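Local coordinates for protein putative L-alanine-DL-glutamate epimerase (Burkholderia xenovorans, PDB 3GO2) that probably catalyses a racemisation or epimerisation, as a magnesium-binding member of the mandelate racemase/muconate lactonizing enzyme family, at residues Tyr122-Pro127 with Ala161-Ile166; Leu241-Ile246 with Leu339-Thr344; Ala48-Leu53 with Ile88-Asn93; Tyr20-Leu25 with Trp34-Glu39. All coordinates share one frame; numbering follows the deposited sequence.

Contact 1: residues Tyr122-Pro127 with Ala161-Ile166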
# COMPACT_ATOMS: atom_id res chain seq x y z
N TYR A 122 -19.08 -26.06 21.34
CA TYR A 122 -19.95 -26.54 20.27
C TYR A 122 -19.67 -28.02 20.06
O TYR A 122 -18.54 -28.48 20.22
CB TYR A 122 -19.78 -25.73 18.98
CG TYR A 122 -18.47 -25.82 18.20
CD1 TYR A 122 -18.28 -26.81 17.23
CD2 TYR A 122 -17.45 -24.90 18.41
CE1 TYR A 122 -17.10 -26.88 16.51
CE2 TYR A 122 -16.28 -24.96 17.66
CZ TYR A 122 -16.12 -25.93 16.71
OH TYR A 122 -14.93 -25.99 15.99
N TRP A 123 -20.73 -28.77 19.76
CA TRP A 123 -20.64 -30.18 19.46
C TRP A 123 -20.23 -30.31 18.00
O TRP A 123 -21.02 -30.03 17.08
CB TRP A 123 -22.01 -30.84 19.75
CG TRP A 123 -22.17 -32.28 19.37
CD1 TRP A 123 -21.34 -33.05 18.60
CD2 TRP A 123 -23.27 -33.13 19.74
NE1 TRP A 123 -21.86 -34.31 18.46
CE2 TRP A 123 -23.05 -34.38 19.14
CE3 TRP A 123 -24.42 -32.94 20.51
CZ2 TRP A 123 -23.93 -35.47 19.30
CZ3 TRP A 123 -25.30 -34.02 20.67
CH2 TRP A 123 -25.04 -35.26 20.07
N SER A 124 -18.97 -30.71 17.81
CA SER A 124 -18.36 -30.76 16.48
C SER A 124 -18.61 -32.07 15.76
O SER A 124 -19.06 -33.05 16.36
CB SER A 124 -16.87 -30.46 16.63
OG SER A 124 -16.29 -30.09 15.39
N HIS A 125 -18.32 -32.10 14.46
CA HIS A 125 -18.56 -33.31 13.64
C HIS A 125 -19.95 -33.89 13.89
O HIS A 125 -20.13 -35.11 14.14
CB HIS A 125 -17.47 -34.32 13.89
CG HIS A 125 -16.11 -33.76 13.63
ND1 HIS A 125 -15.31 -33.26 14.63
CD2 HIS A 125 -15.46 -33.50 12.46
CE1 HIS A 125 -14.21 -32.76 14.10
NE2 HIS A 125 -14.27 -32.90 12.79
N CYS A 126 -20.92 -32.99 13.78
CA CYS A 126 -22.32 -33.24 14.13
C CYS A 126 -23.20 -32.85 12.96
O CYS A 126 -23.52 -31.67 12.81
CB CYS A 126 -22.68 -32.40 15.34
SG CYS A 126 -24.42 -32.62 15.88
N PRO A 127 -23.64 -33.82 12.16
CA PRO A 127 -23.63 -35.29 12.32
C PRO A 127 -22.50 -36.04 11.60
O PRO A 127 -22.58 -37.25 11.33
CB PRO A 127 -25.00 -35.69 11.72
CG PRO A 127 -25.29 -34.60 10.71
CD PRO A 127 -24.42 -33.42 10.97
N ALA A 161 -24.58 -25.04 20.31
CA ALA A 161 -24.01 -24.93 18.96
C ALA A 161 -23.52 -26.27 18.45
O ALA A 161 -23.08 -27.11 19.24
CB ALA A 161 -22.88 -23.91 18.94
N ILE A 162 -23.64 -26.49 17.14
CA ILE A 162 -23.16 -27.70 16.48
C ILE A 162 -22.42 -27.32 15.21
O ILE A 162 -22.73 -26.28 14.62
CB ILE A 162 -24.35 -28.67 16.12
CG1 ILE A 162 -25.36 -28.00 15.20
CG2 ILE A 162 -25.03 -29.16 17.39
CD1 ILE A 162 -26.56 -28.90 14.86
N LYS A 163 -21.47 -28.15 14.79
CA LYS A 163 -20.75 -27.94 13.54
C LYS A 163 -20.87 -29.11 12.60
O LYS A 163 -20.66 -30.24 13.01
CB LYS A 163 -19.28 -27.67 13.80
CG LYS A 163 -18.56 -27.13 12.57
CD LYS A 163 -17.15 -26.57 12.84
CE LYS A 163 -16.05 -27.62 12.97
NZ LYS A 163 -14.71 -27.02 13.32
N THR A 164 -21.20 -28.84 11.35
CA THR A 164 -21.25 -29.87 10.32
C THR A 164 -20.24 -29.57 9.20
O THR A 164 -19.56 -28.54 9.21
CB THR A 164 -22.68 -30.04 9.73
OG1 THR A 164 -22.74 -31.26 8.99
CG2 THR A 164 -23.11 -28.82 8.87
N ASN A 165 -20.18 -30.48 8.23
CA ASN A 165 -19.28 -30.38 7.08
C ASN A 165 -20.14 -30.48 5.80
O ASN A 165 -21.33 -30.12 5.82
CB ASN A 165 -18.22 -31.46 7.16
CG ASN A 165 -17.34 -31.34 8.39
OD1 ASN A 165 -16.20 -30.82 8.32
ND2 ASN A 165 -17.84 -31.81 9.52
N ILE A 166 -19.55 -30.91 4.70
CA ILE A 166 -20.25 -30.94 3.40
C ILE A 166 -20.66 -32.38 3.07
O ILE A 166 -19.81 -33.28 3.01
CB ILE A 166 -19.38 -30.40 2.25
CG1 ILE A 166 -18.69 -29.09 2.63
CG2 ILE A 166 -20.25 -30.22 0.96
CD1 ILE A 166 -17.65 -28.62 1.61
O HOH W 1 -17.46 -30.66 12.02

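Contact 2: residues Leu241-Ile246 with Leu339-Thr344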
# COMPACT_ATOMS: atom_id res chain seq x y z
N LEU A 241 -25.71 -18.55 10.19
CA LEU A 241 -24.54 -19.38 10.53
C LEU A 241 -23.62 -18.67 11.52
O LEU A 241 -23.23 -17.51 11.32
CB LEU A 241 -23.73 -19.74 9.28
CG LEU A 241 -24.51 -20.51 8.20
CD1 LEU A 241 -23.77 -20.62 6.88
CD2 LEU A 241 -24.84 -21.90 8.75
N PHE A 242 -23.24 -19.39 12.56
CA PHE A 242 -22.36 -18.89 13.62
C PHE A 242 -21.00 -18.56 13.03
O PHE A 242 -20.41 -17.52 13.32
CB PHE A 242 -22.26 -19.98 14.67
CG PHE A 242 -21.39 -19.65 15.85
CD1 PHE A 242 -21.96 -19.30 17.07
CD2 PHE A 242 -20.02 -19.81 15.79
CE1 PHE A 242 -21.15 -19.08 18.17
CE2 PHE A 242 -19.22 -19.56 16.90
CZ PHE A 242 -19.79 -19.22 18.08
N TRP A 243 -20.52 -19.45 12.17
CA TRP A 243 -19.37 -19.17 11.35
C TRP A 243 -19.35 -20.10 10.14
O TRP A 243 -19.96 -21.18 10.14
CB TRP A 243 -18.05 -19.20 12.15
CG TRP A 243 -17.40 -20.51 12.53
CD1 TRP A 243 -17.30 -21.66 11.79
CD2 TRP A 243 -16.65 -20.73 13.72
NE1 TRP A 243 -16.56 -22.60 12.46
CE2 TRP A 243 -16.13 -22.05 13.65
CE3 TRP A 243 -16.34 -19.94 14.84
CZ2 TRP A 243 -15.35 -22.59 14.66
CZ3 TRP A 243 -15.57 -20.47 15.84
CH2 TRP A 243 -15.08 -21.80 15.75
N VAL A 244 -18.59 -19.67 9.13
CA VAL A 244 -18.21 -20.54 8.01
C VAL A 244 -16.68 -20.62 8.07
O VAL A 244 -15.97 -19.62 8.05
CB VAL A 244 -18.64 -19.99 6.66
CG1 VAL A 244 -18.15 -20.92 5.54
CG2 VAL A 244 -20.13 -19.82 6.62
N GLU A 245 -16.20 -21.85 8.21
CA GLU A 245 -14.80 -22.14 8.44
C GLU A 245 -14.13 -22.58 7.15
O GLU A 245 -14.58 -23.53 6.49
CB GLU A 245 -14.72 -23.24 9.50
CG GLU A 245 -13.37 -23.58 10.00
CD GLU A 245 -13.43 -24.57 11.20
OE1 GLU A 245 -12.38 -25.16 11.51
OE2 GLU A 245 -14.49 -24.72 11.86
N ILE A 246 -13.07 -21.85 6.80
CA ILE A 246 -12.36 -22.04 5.54
C ILE A 246 -10.87 -22.04 5.82
O ILE A 246 -10.34 -21.03 6.26
CB ILE A 246 -12.67 -20.90 4.55
CG1 ILE A 246 -14.16 -20.86 4.20
CG2 ILE A 246 -11.79 -21.06 3.27
CD1 ILE A 246 -14.61 -19.66 3.34
N LEU A 339 -11.65 -15.51 24.05
CA LEU A 339 -12.08 -16.85 23.69
C LEU A 339 -13.45 -16.82 23.01
O LEU A 339 -14.46 -16.42 23.63
CB LEU A 339 -12.15 -17.76 24.92
CG LEU A 339 -12.65 -19.19 24.70
CD1 LEU A 339 -11.61 -20.06 23.99
CD2 LEU A 339 -13.05 -19.82 26.05
N ARG A 340 -13.51 -17.26 21.76
CA ARG A 340 -14.77 -17.28 21.03
C ARG A 340 -15.74 -18.34 21.54
O ARG A 340 -16.93 -18.06 21.80
CB ARG A 340 -14.55 -17.52 19.51
CG ARG A 340 -15.87 -17.48 18.71
CD ARG A 340 -16.46 -16.10 18.77
NE ARG A 340 -17.79 -15.96 18.20
CZ ARG A 340 -18.93 -16.11 18.87
NH1 ARG A 340 -18.94 -16.49 20.15
NH2 ARG A 340 -20.08 -15.90 18.26
N ILE A 341 -15.21 -19.56 21.62
CA ILE A 341 -15.96 -20.80 21.90
C ILE A 341 -14.92 -21.93 21.87
O ILE A 341 -13.82 -21.71 21.38
CB ILE A 341 -17.06 -21.05 20.85
CG1 ILE A 341 -18.03 -22.13 21.31
CG2 ILE A 341 -16.47 -21.44 19.49
CD1 ILE A 341 -19.35 -22.08 20.52
N MET A 342 -15.26 -23.12 22.38
CA MET A 342 -14.37 -24.29 22.32
C MET A 342 -15.03 -25.47 21.59
O MET A 342 -16.16 -25.86 21.88
CB MET A 342 -13.87 -24.75 23.70
CG MET A 342 -13.00 -26.05 23.69
SD MET A 342 -12.14 -26.27 25.28
CE MET A 342 -11.98 -28.09 25.19
N GLU A 343 -14.32 -26.01 20.62
CA GLU A 343 -14.73 -27.22 19.93
C GLU A 343 -14.65 -28.44 20.82
O GLU A 343 -13.71 -28.59 21.56
CB GLU A 343 -13.78 -27.46 18.74
CG GLU A 343 -14.19 -28.64 17.87
CD GLU A 343 -13.28 -28.85 16.67
OE1 GLU A 343 -12.13 -28.35 16.70
OE2 GLU A 343 -13.74 -29.50 15.71
N THR A 344 -15.61 -29.35 20.70
CA THR A 344 -15.41 -30.68 21.29
C THR A 344 -16.27 -31.68 20.52
O THR A 344 -17.30 -31.31 19.98
CB THR A 344 -15.72 -30.70 22.81
OG1 THR A 344 -15.13 -31.84 23.41
CG2 THR A 344 -17.23 -30.70 23.06
O HOH W 2 -20.31 -15.68 15.34

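Contact 3: residues Ala48-Leu53 with Ile88-Asn93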
# COMPACT_ATOMS: atom_id res chain seq x y z
N ALA A 48 8.22 -39.76 14.74
CA ALA A 48 9.65 -39.80 14.44
C ALA A 48 10.37 -38.54 14.88
O ALA A 48 11.49 -38.60 15.38
CB ALA A 48 9.87 -40.06 12.95
N VAL A 49 9.72 -37.40 14.68
CA VAL A 49 10.24 -36.12 15.17
C VAL A 49 10.41 -36.13 16.68
O VAL A 49 11.47 -35.75 17.22
CB VAL A 49 9.30 -34.93 14.75
CG1 VAL A 49 9.80 -33.63 15.37
CG2 VAL A 49 9.21 -34.83 13.21
N ILE A 50 9.36 -36.54 17.38
CA ILE A 50 9.38 -36.56 18.84
C ILE A 50 10.48 -37.49 19.36
O ILE A 50 11.21 -37.15 20.28
CB ILE A 50 8.02 -37.02 19.40
CG1 ILE A 50 6.98 -35.95 19.11
CG2 ILE A 50 8.11 -37.28 20.92
CD1 ILE A 50 5.53 -36.46 19.22
N GLU A 51 10.61 -38.64 18.74
CA GLU A 51 11.66 -39.57 19.17
C GLU A 51 13.06 -38.98 19.07
O GLU A 51 13.89 -39.22 19.94
CB GLU A 51 11.56 -40.89 18.38
CG GLU A 51 10.38 -41.77 18.83
CD GLU A 51 10.51 -42.33 20.27
OE1 GLU A 51 11.64 -42.49 20.77
OE2 GLU A 51 9.49 -42.62 20.92
N GLN A 52 13.33 -38.21 18.02
CA GLN A 52 14.64 -37.53 17.87
C GLN A 52 14.80 -36.38 18.85
O GLN A 52 15.81 -36.26 19.54
CB GLN A 52 14.79 -36.98 16.45
CG GLN A 52 15.02 -38.05 15.46
CD GLN A 52 16.35 -38.72 15.71
OE1 GLN A 52 17.39 -38.12 15.51
NE2 GLN A 52 16.31 -39.95 16.21
N LEU A 53 13.80 -35.51 18.91
CA LEU A 53 13.87 -34.37 19.82
C LEU A 53 13.90 -34.74 21.29
O LEU A 53 14.58 -34.09 22.10
CB LEU A 53 12.71 -33.39 19.55
CG LEU A 53 12.88 -32.61 18.26
CD1 LEU A 53 11.65 -31.75 18.00
CD2 LEU A 53 14.15 -31.73 18.32
N ILE A 88 7.35 -30.76 18.28
CA ILE A 88 7.79 -29.81 19.29
C ILE A 88 6.62 -29.46 20.24
O ILE A 88 6.79 -29.42 21.46
CB ILE A 88 8.37 -28.56 18.61
CG1 ILE A 88 9.68 -28.92 17.91
CG2 ILE A 88 8.58 -27.44 19.63
CD1 ILE A 88 10.26 -27.77 17.06
N GLY A 89 5.44 -29.23 19.65
CA GLY A 89 4.23 -28.89 20.43
C GLY A 89 3.83 -29.98 21.38
O GLY A 89 3.42 -29.74 22.52
N ALA A 90 3.91 -31.22 20.91
CA ALA A 90 3.56 -32.38 21.74
C ALA A 90 4.50 -32.51 22.95
O ALA A 90 4.07 -32.82 24.10
CB ALA A 90 3.60 -33.65 20.90
N ILE A 91 5.78 -32.28 22.70
CA ILE A 91 6.75 -32.31 23.80
C ILE A 91 6.49 -31.16 24.77
O ILE A 91 6.53 -31.35 25.98
CB ILE A 91 8.18 -32.34 23.31
CG1 ILE A 91 8.43 -33.63 22.53
CG2 ILE A 91 9.17 -32.16 24.49
CD1 ILE A 91 9.85 -33.70 21.86
N GLU A 92 6.23 -29.97 24.24
CA GLU A 92 5.88 -28.82 25.07
C GLU A 92 4.73 -29.13 25.99
O GLU A 92 4.76 -28.80 27.17
CB GLU A 92 5.55 -27.60 24.19
CG GLU A 92 5.07 -26.41 25.02
CD GLU A 92 5.10 -25.12 24.25
OE1 GLU A 92 4.01 -24.61 23.91
OE2 GLU A 92 6.21 -24.63 24.02
N ASN A 93 3.70 -29.77 25.45
CA ASN A 93 2.53 -30.04 26.23
C ASN A 93 2.80 -31.07 27.33
O ASN A 93 2.22 -30.98 28.39
CB ASN A 93 1.35 -30.40 25.35
CG ASN A 93 0.78 -29.20 24.67
OD1 ASN A 93 0.93 -28.07 25.16
ND2 ASN A 93 0.07 -29.43 23.56

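Contact 4: residues Tyr20-Leu25 with Trp34-Glu39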
# COMPACT_ATOMS: atom_id res chain seq x y z
N TYR A 20 -4.84 -42.89 18.43
CA TYR A 20 -4.40 -41.82 19.31
C TYR A 20 -2.92 -42.00 19.58
O TYR A 20 -2.45 -43.12 19.62
CB TYR A 20 -5.09 -41.88 20.65
CG TYR A 20 -6.56 -41.57 20.69
CD1 TYR A 20 -7.19 -40.77 19.73
CD2 TYR A 20 -7.32 -42.01 21.77
CE1 TYR A 20 -8.52 -40.49 19.81
CE2 TYR A 20 -8.65 -41.71 21.85
CZ TYR A 20 -9.24 -40.95 20.88
OH TYR A 20 -10.58 -40.65 21.01
N HIS A 21 -2.21 -40.90 19.79
CA HIS A 21 -0.82 -40.94 20.17
C HIS A 21 -0.56 -40.09 21.41
O HIS A 21 -1.23 -39.09 21.63
CB HIS A 21 0.07 -40.39 19.04
CG HIS A 21 -0.08 -41.12 17.74
ND1 HIS A 21 0.88 -42.00 17.29
CD2 HIS A 21 -1.03 -41.06 16.78
CE1 HIS A 21 0.51 -42.47 16.10
NE2 HIS A 21 -0.64 -41.92 15.78
N PHE A 22 0.45 -40.48 22.18
CA PHE A 22 0.76 -39.81 23.44
C PHE A 22 2.24 -39.67 23.61
O PHE A 22 3.00 -40.53 23.15
CB PHE A 22 0.19 -40.60 24.64
CG PHE A 22 -1.24 -40.92 24.51
CD1 PHE A 22 -2.20 -39.98 24.85
CD2 PHE A 22 -1.67 -42.14 24.02
CE1 PHE A 22 -3.55 -40.27 24.69
CE2 PHE A 22 -3.02 -42.43 23.88
CZ PHE A 22 -3.95 -41.50 24.19
N VAL A 23 2.64 -38.57 24.25
CA VAL A 23 4.00 -38.38 24.79
C VAL A 23 3.94 -38.59 26.30
O VAL A 23 3.05 -38.07 26.98
CB VAL A 23 4.57 -36.98 24.50
CG1 VAL A 23 5.96 -36.80 25.16
CG2 VAL A 23 4.67 -36.76 22.99
N LYS A 24 4.89 -39.36 26.80
CA LYS A 24 5.04 -39.66 28.23
C LYS A 24 6.43 -39.23 28.66
O LYS A 24 7.43 -39.78 28.20
CB LYS A 24 4.89 -41.16 28.48
CG LYS A 24 5.00 -41.50 29.94
CD LYS A 24 5.04 -43.00 30.17
CE LYS A 24 4.93 -43.32 31.62
NZ LYS A 24 5.08 -44.81 31.82
N LEU A 25 6.50 -38.23 29.52
CA LEU A 25 7.76 -37.64 29.94
C LEU A 25 7.91 -37.89 31.43
O LEU A 25 7.01 -37.58 32.20
CB LEU A 25 7.73 -36.13 29.64
CG LEU A 25 8.94 -35.29 30.00
CD1 LEU A 25 8.95 -34.04 29.06
CD2 LEU A 25 9.00 -34.90 31.49
N TRP A 34 2.17 -35.85 30.51
CA TRP A 34 1.56 -36.43 29.33
C TRP A 34 1.05 -35.38 28.37
O TRP A 34 0.59 -34.30 28.78
CB TRP A 34 0.32 -37.22 29.73
CG TRP A 34 0.55 -38.50 30.49
CD1 TRP A 34 0.44 -38.69 31.84
CD2 TRP A 34 0.85 -39.78 29.93
NE1 TRP A 34 0.67 -40.01 32.15
CE2 TRP A 34 0.93 -40.69 30.99
CE3 TRP A 34 1.08 -40.23 28.63
CZ2 TRP A 34 1.22 -42.03 30.79
CZ3 TRP A 34 1.37 -41.57 28.43
CH2 TRP A 34 1.42 -42.45 29.51
N SER A 35 1.15 -35.69 27.09
CA SER A 35 0.36 -34.99 26.07
C SER A 35 -0.25 -35.98 25.11
O SER A 35 0.09 -37.17 25.11
CB SER A 35 1.24 -33.98 25.31
OG SER A 35 2.18 -34.67 24.49
N GLU A 36 -1.15 -35.49 24.28
CA GLU A 36 -1.75 -36.29 23.21
C GLU A 36 -1.42 -35.56 21.92
O GLU A 36 -1.37 -34.34 21.91
CB GLU A 36 -3.24 -36.50 23.43
CG GLU A 36 -3.90 -37.32 22.31
CD GLU A 36 -5.39 -37.55 22.53
OE1 GLU A 36 -5.87 -37.31 23.64
OE2 GLU A 36 -6.07 -37.99 21.57
N PHE A 37 -1.09 -36.30 20.87
CA PHE A 37 -0.87 -35.74 19.53
C PHE A 37 -1.51 -36.64 18.47
O PHE A 37 -2.07 -37.68 18.77
CB PHE A 37 0.63 -35.49 19.27
CG PHE A 37 1.48 -36.74 19.16
CD1 PHE A 37 1.81 -37.28 17.91
CD2 PHE A 37 1.96 -37.35 20.29
CE1 PHE A 37 2.64 -38.40 17.82
CE2 PHE A 37 2.76 -38.49 20.20
CZ PHE A 37 3.08 -39.02 18.96
N ASP A 38 -1.45 -36.22 17.21
CA ASP A 38 -2.16 -36.86 16.13
C ASP A 38 -1.29 -36.95 14.89
O ASP A 38 -0.52 -36.03 14.59
CB ASP A 38 -3.42 -36.04 15.85
CG ASP A 38 -4.16 -36.50 14.63
OD1 ASP A 38 -4.99 -37.43 14.77
OD2 ASP A 38 -3.92 -35.91 13.54
N GLU A 39 -1.43 -38.06 14.16
CA GLU A 39 -0.81 -38.20 12.84
C GLU A 39 -1.85 -38.35 11.72
O GLU A 39 -1.53 -38.16 10.54
CB GLU A 39 0.11 -39.40 12.79
CG GLU A 39 1.36 -39.22 13.64
CD GLU A 39 2.35 -40.33 13.49
OE1 GLU A 39 2.06 -41.30 12.77
OE2 GLU A 39 3.43 -40.23 14.10

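Contact 1: residues Tyr122-Pro127 with Ala161-Ile166
Tyr122-Ser124 and Ala161-Lys163 run side by side in the same direction, joined at a bridge between Trp123 and Ile162. Trp123 N donates to Ala161 O at 2.9 Å, and Lys163 N donates to Trp123 O at 3.0 Å. In the loop that follows, Cys126 N reaches Lys163 O at 2.9 Å in a nearly straight bond (164°). A cis peptide leads into Pro127, whose CD lies 3.4 Å from Thr164 OG1. The main side-chain pair is Tyr122 with Lys163. Lys163 CB and CD lie against CE1 of the tyrosine ring. A bend at chi3 (80°) places CE 3.5 Å from Ser124 OG, and NZ donates to Tyr122 OH at 2.9 Å. Cys126 SG packs on Ile162 CG2 at 3.8 Å. One water accepts from His125 N and Asn165 ND2. Lys163 NZ forms a salt bridge with Glu245, and hydrogen bonds join Ser124 OG to Glu343, His125 ND1 to Asp345, Thr164 OG1 to His202 and Asn165 ND2 to Thr128. 2-Oxoglutarate has been seen bound to His125 and Lys163 of this protein, and a magnesium ion lies about 4 Å from the Lys163 side chain. This is consistent with the active site at the strand ends of an enolase-superfamily barrel.

Contact 2: residues Leu241-Ile246 with Leu339-Thr344
CG of Phe242 is anti to its backbone N (chi1 180°), and CD of Arg340 is turned by chi2 (65°); the two side chains meet tip to tip. Phe242 CZ sits over the centre of one face of the guanidinium, 3.3 Å from Arg340 CZ. The ring and guanidinium planes are 31° apart, so the phenyl group meets the guanidinium with its tip and does not lie flat on it. A water links the same two residues. It donates to Phe242 O at 2.7 Å and accepts from Arg340 NH2 at 2.9 Å, lying in the guanidinium plane. Arg340 NE forms a salt bridge with Glu227 of the second subunit, so this arginine also takes part in the assembly.

Ile341 uses both its branches. CD1 touches Phe242 CZ at 3.8 Å, and CG2 meets Trp243 CZ3 at 3.9 Å. The same corner of the indole has Arg340 CG at its edge, 4.2 Å from CZ3. Trp243 CE3 in turn lies at the edge of the Phe242 ring, in its plane. At the other end of the indole, Trp243 NE1 makes a weak bond to Glu245 OE2. Glu245, a magnesium ligand, also pairs with Lys163 through OE2; the weak bond probably puts Trp243 in the second shell of the metal site.

The backbones stay well apart, with Phe242 CA 10.6 Å from Ile341 CA. Side chains span the distance, together with the bridging water. Strand 243-245 lies between strands 215-219 and 265-267, strand 342-344 pairs with strand 118-123, and Val288 of strand 288-291 packs on both Trp243 and Arg340.

Contact 3: residues Ala48-Leu53 with Ile88-Asn93
Leu53 N donates to Val49 O at 2.9 Å, and Glu92 N donates to Ile88 O at 2.9 Å. Each bond closes a helical turn that carries residues of this contact. The motif is a pair of packed helices, 46-57 and 82-103, in the alpha+beta N-terminal domain of the enolase superfamily. The axes of the two short segments come within 9.5 Å and cross at -59°. The contact itself is wholly apolar and buried.

Ile50 meets two residues of the other helix with two different branches. Its CD1 touches Ala90 CB at 3.8 Å. Its CG2 lies 4.0 Å from Ile91 CG1, where the two isoleucines run antiparallel alongside one another. The Ile91 chain is extended beyond CG1 (chi2 175°), which carries CD1 onto the other helix. There it meets Leu53 CB at 3.7 Å and also comes close to the backbone at Ile50 O. The small Ala90 side chain, with CB alone, faces the first helix directly.

Val23 and Phe37 of the antiparallel sheet pack on both Ile50 and Ala90, and Ser35 OG bonds to Ala90 O. From helix 65-76, Phe69, Ala72 and Thr76 touch Ile88, and Phe68 touches Ile91. Ala48 and Gln52 border a third subunit of the assembly.

Leu53 and Ile88 complete the interface with their side chains crossing at a slant. Leu53 CD1 comes within 3.4 Å of Ile88 CG1, closer than two such carbons normally pack.

Contact 4: residues Tyr20-Leu25 with Trp34-Glu39
His21, Trp34 and Phe37 bury the most surface in this antiparallel hairpin pairing, whose short strand segments run at 152° to each other. His21 and Phe37 form a hydrogen-bonded pair. Phe37 N donates to His21 O at 2.9 Å, while the return bond from His21 N to Phe37 O is weak at 3.4 Å. Phe37 CG lies between its backbone N and carbonyl carbon (chi1 68°), and the ring comes under His21. His21 CB sits over the ring centre, 3.4 Å from the centroid, in a CH-pi contact. Val23 CG2 also meets this ring, 3.8 Å from Phe37 CE2.

The imidazole of His21 has a second partner in Glu39. The two side chains cross at about a right angle, with Glu39 CG over one face of the imidazole in a CH-pi contact. The carboxylate stacks on the ring with planes only 26° apart. Glu39 OE2 is bonded to Thr47.

Trp34 lies on the other face of the sheet, with Phe22, Lys24 and Glu36. The extended Lys24 chain runs alongside the indole and lies over one of its faces. Lys24 CG is 3.9 Å from the centroid of the six-membered ring. Lys24 NZ goes on to a salt bridge with Glu381. Between the Phe22-Glu36 and Lys24-Trp34 pairs, Val23 and Ser35 exchange backbone bonds, with Val23 N to Ser35 O and Ser35 N to Val23 O both 3.0 Å.

Glu36 turns its carboxylate toward Gly322 N and Cys325 N, at the start of helix 323-335. These two amides satisfy a buried acid and would probably stabilise its negative charge. Separately, the nearby Glu39 carboxylate might favour protonation of His21, with NE2 4.1 Å from Glu39 OE1.

The contacts form two groups on opposite sides of the chain's centre. Along the chain they open in the order 4, 3, 1, 2. Contacts 3 and 4 belong to the N-terminal domain, with centres 9 Å apart, and the helices of contact 3 lie against the sheet of contact 4. Contacts 1 and 2 belong to the barrel, with centres 10 Å apart. Strands 118-123 and 342-344 are sheet neighbours, and strands 161-168 and 243-245 flank 215-219 in another sheet. Lys163 to Glu245 and Ser124 to Glu343 join these two contacts. Contacts 1 and 2 thus help build the metal and ligand site, while contacts 3 and 4 lie apart from it, contact 4 about 10 Å, nearest atoms, from both.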